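Local atomic coordinates of transcriptional regulator, MarR family (Listeria monocytogenes str. 4b, PDB entry 2QWW), a protein that probably binds DNA through a winged helix-turn-helix domain as a MarR-family regulator and represses transcription of its target genes. Residues A27-A30 against D31-A34. Sequence-based numbering, arbitrary orientation.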
ATOM      1  N   ALA A  27      -7.969  -1.021   1.547  1.00 41.77           N
ATOM      2  CA  ALA A  27      -7.158  -1.041   2.760  1.00 43.15           C
ATOM      3  C   ALA A  27      -8.018  -1.211   4.024  1.00 42.94           C
ATOM      4  O   ALA A  27      -7.648  -1.943   4.939  1.00 43.95           O
ATOM      5  CB  ALA A  27      -6.306   0.221   2.844  1.00 43.06           C
ATOM      6  N   GLY A  28      -9.164  -0.543   4.061  1.00 43.04           N
ATOM      7  CA  GLY A  28     -10.088  -0.648   5.193  1.00 42.83           C
ATOM      8  C   GLY A  28     -10.609  -2.061   5.372  1.00 42.85           C
ATOM      9  O   GLY A  28     -10.741  -2.527   6.505  1.00 43.39           O
ATOM     10  N   TYR A  29     -10.918  -2.735   4.264  1.00 40.14           N
ATOM     11  CA  TYR A  29     -11.365  -4.129   4.301  1.00 40.52           C
ATOM     12  C   TYR A  29     -10.236  -5.069   4.677  1.00 39.91           C
ATOM     13  O   TYR A  29     -10.492  -6.147   5.205  1.00 38.80           O
ATOM     14  CB  TYR A  29     -11.950  -4.595   2.960  1.00 39.29           C
ATOM     15  CG  TYR A  29     -13.319  -4.051   2.665  1.00 41.24           C
ATOM     16  CD1 TYR A  29     -14.419  -4.475   3.404  1.00 40.09           C
ATOM     17  CD2 TYR A  29     -13.527  -3.125   1.647  1.00 40.09           C
ATOM     18  CE1 TYR A  29     -15.675  -3.984   3.156  1.00 39.70           C
ATOM     19  CE2 TYR A  29     -14.797  -2.628   1.386  1.00 41.33           C
ATOM     20  CZ  TYR A  29     -15.866  -3.070   2.142  1.00 40.37           C
ATOM     21  OH  TYR A  29     -17.141  -2.598   1.918  1.00 41.64           O
ATOM     22  N   ALA A  30      -9.008  -4.693   4.319  1.00 40.52           N
ATOM     23  CA  ALA A  30      -7.804  -5.444   4.689  1.00 40.51           C
ATOM     24  C   ALA A  30      -7.625  -5.377   6.214  1.00 40.51           C
ATOM     25  O   ALA A  30      -7.231  -6.354   6.832  1.00 42.22           O
ATOM     26  CB  ALA A  30      -6.578  -4.869   3.970  1.00 41.21           C
ATOM     27  N   ASP A  31      -7.938  -4.226   6.811  1.00 41.47           N
ATOM     28  CA  ASP A  31      -7.905  -4.050   8.270  1.00 42.22           C
ATOM     29  C   ASP A  31      -8.959  -4.892   8.963  1.00 41.52           C
ATOM     30  O   ASP A  31      -8.686  -5.454  10.016  1.00 41.74           O
ATOM     31  CB  ASP A  31      -8.159  -2.598   8.684  1.00 43.76           C
ATOM     32  CG  ASP A  31      -7.058  -1.655   8.262  1.00 47.89           C
ATOM     33  OD1 ASP A  31      -5.945  -2.116   7.936  1.00 58.86           O
ATOM     34  OD2 ASP A  31      -7.318  -0.433   8.264  1.00 59.51           O
ATOM     35  N   GLN A  32     -10.175  -4.934   8.414  1.00 40.74           N
ATOM     36  CA  GLN A  32     -11.229  -5.774   8.979  1.00 40.86           C
ATOM     37  C   GLN A  32     -10.822  -7.225   8.929  1.00 38.18           C
ATOM     38  O   GLN A  32     -11.136  -7.990   9.821  1.00 39.74           O
ATOM     39  CB  GLN A  32     -12.523  -5.733   8.173  1.00 40.47           C
ATOM     40  CG  GLN A  32     -13.301  -4.466   8.146  1.00 45.48           C
ATOM     41  CD  GLN A  32     -14.670  -4.683   7.495  1.00 46.19           C
ATOM     42  OE1 GLN A  32     -15.409  -5.608   7.861  1.00 54.86           O
ATOM     43  NE2 GLN A  32     -15.020  -3.820   6.547  1.00 54.29           N
ATOM     44  N   ASN A  33     -10.205  -7.615   7.826  1.00 35.65           N
ATOM     45  CA  ASN A  33      -9.808  -8.989   7.644  1.00 35.52           C
ATOM     46  C   ASN A  33      -8.710  -9.348   8.641  1.00 36.22           C
ATOM     47  O   ASN A  33      -8.770 -10.373   9.279  1.00 35.15           O
ATOM     48  CB  ASN A  33      -9.320  -9.187   6.214  1.00 34.37           C
ATOM     49  CG  ASN A  33      -9.163 -10.633   5.847  1.00 34.52           C
ATOM     50  OD1 ASN A  33      -9.922 -11.481   6.295  1.00 37.97           O
ATOM     51  ND2 ASN A  33      -8.198 -10.924   5.007  1.00 33.01           N
ATOM     52  N   ALA A  34      -7.712  -8.481   8.774  1.00 38.18           N
ATOM     53  CA  ALA A  34      -6.620  -8.717   9.720  1.00 38.54           C
ATOM     54  C   ALA A  34      -7.189  -8.929  11.131  1.00 37.86           C
ATOM     55  O   ALA A  34      -6.853  -9.907  11.780  1.00 38.59           O
ATOM     56  CB  ALA A  34      -5.610  -7.565   9.684  1.00 37.75           C
TER
HETATM   57  O   HOH W   1      -5.916  -8.487   5.772  1.00 36.97           O
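Tyr29 and Gln32 meet one helical turn apart, ring beside amide. Gln32 NE2 comes to 3.3 Å from Tyr29 CD1 and lies nearly as close to CE1; its approach is oblique to the ring, and the ring and amide planes are 34° apart. Both side chains start with CG anti to the carbonyl carbon, and the glutamine chain then runs on extended, which carries its amide alongside the ring in the same direction. The third flat group, the Asp31 carboxylate, lies back along its own turn, with CG 3.4 Å from Ala27 O; OD1 and that oxygen are both acceptors, and no hydrogen bond joins them. Beyond the turn, Tyr29 packs on Met120 and Ala123 and Gln32 on Phe119, all of helix 118-128, while Asp31 and Ala34 rest on Ile41 of helix 41-52.

The backbone evidence is that of a regular alpha-helix: four successive i to i+4 hydrogen bonds, from Asp31 N to Ala27 O through Ala34 N to Ala30 O, the last at 2.9 Å with an N-H...O angle of 161°. Asn33 turns its CG away from its own N (chi1 -168°); the amide then leads off from the preceding turn, and ND2 donates to Arg113 O.

Two carbonyl oxygens therefore each accept two bonds: Tyr29 O from Asn33 N at 3.0 Å and from Asn117 ND2, Ala30 O from Ala34 N and from a water at 2.7 Å that weakly accepts from Asn33 ND2. The Asp31 carboxylate, set beside carbonyl oxygens of its own turn, probably gains no electrostatic stabilisation from them.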